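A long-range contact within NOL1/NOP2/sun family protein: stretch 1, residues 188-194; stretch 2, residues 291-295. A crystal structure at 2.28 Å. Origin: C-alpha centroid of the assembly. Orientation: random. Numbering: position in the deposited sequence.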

# COMPACT_ATOMS: atom_id res chain seq x y z
N GLU A 188 -0.49 12.87 16.79
CA GLU A 188 0.04 12.72 18.13
C GLU A 188 0.67 11.35 18.30
O GLU A 188 1.42 11.11 19.24
CB GLU A 188 -1.06 12.95 19.17
CG GLU A 188 -1.79 14.25 18.96
CD GLU A 188 -3.09 14.31 19.74
OE1 GLU A 188 -3.46 13.28 20.34
OE2 GLU A 188 -3.73 15.38 19.77
N GLY A 189 0.36 10.45 17.36
CA GLY A 189 0.96 9.13 17.32
C GLY A 189 2.29 9.17 16.61
O GLY A 189 3.01 8.17 16.56
N MSE A 190 2.64 10.34 16.07
CA MSE A 190 3.91 10.53 15.38
C MSE A 190 4.93 11.32 16.22
O MSE A 190 6.03 11.61 15.75
CB MSE A 190 3.70 11.22 14.03
CG MSE A 190 2.90 10.42 12.99
SE MSE A 190 3.73 8.70 12.51
CE MSE A 190 2.57 7.50 13.54
N PHE A 191 4.56 11.66 17.45
CA PHE A 191 5.44 12.44 18.33
C PHE A 191 6.83 11.81 18.56
O PHE A 191 7.85 12.49 18.43
CB PHE A 191 4.76 12.70 19.68
CG PHE A 191 3.76 13.82 19.66
CD1 PHE A 191 3.43 14.45 18.47
CD2 PHE A 191 3.13 14.22 20.82
CE1 PHE A 191 2.50 15.49 18.44
CE2 PHE A 191 2.20 15.25 20.80
CZ PHE A 191 1.89 15.88 19.61
N ARG A 192 6.86 10.52 18.92
CA ARG A 192 8.12 9.81 19.12
C ARG A 192 8.94 9.75 17.83
O ARG A 192 10.15 9.96 17.83
CB ARG A 192 7.87 8.38 19.59
CG ARG A 192 7.44 8.23 21.04
CD ARG A 192 7.96 6.92 21.65
NE ARG A 192 7.33 5.72 21.10
CZ ARG A 192 6.85 4.73 21.85
NH1 ARG A 192 6.93 4.80 23.18
NH2 ARG A 192 6.28 3.66 21.29
N LYS A 193 8.26 9.45 16.73
CA LYS A 193 8.91 9.18 15.45
C LYS A 193 9.35 10.46 14.73
O LYS A 193 10.49 10.56 14.27
CB LYS A 193 7.99 8.36 14.54
CG LYS A 193 8.71 7.50 13.51
CD LYS A 193 7.73 6.75 12.60
CE LYS A 193 8.45 5.72 11.72
NZ LYS A 193 7.56 5.17 10.66
N ASP A 194 8.46 11.44 14.65
CA ASP A 194 8.79 12.68 13.95
C ASP A 194 8.69 13.91 14.84
O ASP A 194 7.60 14.41 15.10
CB ASP A 194 7.90 12.85 12.72
CG ASP A 194 8.23 14.09 11.93
OD1 ASP A 194 9.23 14.76 12.28
OD2 ASP A 194 7.50 14.40 10.97
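Stretch 2, residues 291-295: QGEGH

Stretch 2, Gln291 to His295, lies on stretch 1 as an irregular segment without regular helix or strand, and it meets a loop whose residues 191-193 have helical phi/psi but lack the regular bonds. At least 100 residues of sequence separate any two residues that touch, and the contact buries 287 Å² summed over both sides. Along stretch 2 the contacts move back along stretch 1, from Arg192 at Gly292 to Gly189 at Gly294. The closest CA pair is Gly189 CA and Gly294 CA, 4.6 Å apart; no backbone hydrogen bond joins the two stretches, so side chain and water do the linking.

Gln291 is extended (phi/psi -86/144) and makes no contact; its CA-to-CB bond points away from stretch 1, and although its end comes nearer, Gln291 OE1 stays 7.1 Å from Arg192 NH2. Gly292 follows at 97/-179, where a CB would be jammed against the carbonyl O of Gln291, so these angles by themselves call for glycine. Its carbonyl reaches the guanidinium of Arg192 obliquely, with Gly292 O 3.6 Å from Arg192 NH2.

Glu293 (-81/-36) is the centre of the contact, with 104 Å² covered by stretch 1. Its CA-to-CB bond runs sideways, and chi1 and chi2, both m, bring the carboxylate nearer to stretch 1. There it meets Arg192, whose CA-to-CB bond points toward stretch 2, in a two-pronged salt bridge: Arg192 NH2 donates to Glu293 OE1 at 2.9 Å and Arg192 NE to Glu293 OE2 at 3.0 Å, with a weak third bond from Arg192 NE to Glu293 OE1 at 3.3 Å. OE1 lies at the guanidinium edge, near its plane. Closer to the backbone, Glu293 CB packs 3.5 Å from Gly189 O. One water donates to Glu293 OE2 (2.5 Å from the water O) and to Gly189 O (2.9 Å) while accepting from Lys193 N (2.8 Å); it thus bridges Lys193 N and Glu293 OE2, which are 4.3 Å apart.

Gly294, at 138/123, again has angles that call for glycine, since a CB would be jammed against Glu293 O. It faces Gly189, with Gly294 O 4.2 Å from Gly189 CA. The fit also depends on glycine in stretch 1: a CB on Gly189 would point toward stretch 2 and sit 2.8 Å from Gly294 O, a clash.

His295 (-154/154) leaves the contact in an extended conformation. Its CA-to-CB bond points sideways; the side-chain end comes nearer, but His295 CE1 stops 4.9 Å from Met190 CE.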

# COMPACT_ATOMS: atom_id res chain seq x y z
N GLN A 291 1.70 -2.57 21.71
CA GLN A 291 2.87 -2.48 20.86
C GLN A 291 2.67 -1.40 19.81
O GLN A 291 1.56 -1.20 19.33
CB GLN A 291 3.16 -3.83 20.21
CG GLN A 291 3.73 -4.82 21.19
CD GLN A 291 4.83 -4.18 22.02
OE1 GLN A 291 5.68 -3.46 21.49
NE2 GLN A 291 4.80 -4.44 23.33
N GLY A 292 3.73 -0.67 19.48
CA GLY A 292 3.65 0.32 18.43
C GLY A 292 3.41 1.75 18.88
O GLY A 292 3.27 2.03 20.07
N GLU A 293 3.33 2.64 17.90
CA GLU A 293 3.38 4.07 18.13
C GLU A 293 2.07 4.71 18.59
O GLU A 293 2.07 5.63 19.41
CB GLU A 293 3.92 4.76 16.89
CG GLU A 293 5.39 4.42 16.65
CD GLU A 293 6.24 4.74 17.87
OE1 GLU A 293 6.87 3.82 18.43
OE2 GLU A 293 6.26 5.92 18.27
N GLY A 294 0.95 4.22 18.07
CA GLY A 294 -0.32 4.84 18.37
C GLY A 294 -1.19 4.94 17.14
O GLY A 294 -0.81 5.53 16.13
N HIS A 295 -2.38 4.35 17.23
CA HIS A 295 -3.31 4.32 16.12
C HIS A 295 -4.74 4.18 16.63
O HIS A 295 -4.99 3.66 17.72
CB HIS A 295 -2.97 3.18 15.16
CG HIS A 295 -2.41 3.64 13.84
ND1 HIS A 295 -1.06 3.85 13.63
CD2 HIS A 295 -3.02 3.95 12.67
CE1 HIS A 295 -0.87 4.27 12.39
NE2 HIS A 295 -2.04 4.33 11.79
O HOH W 1 5.84 7.98 16.86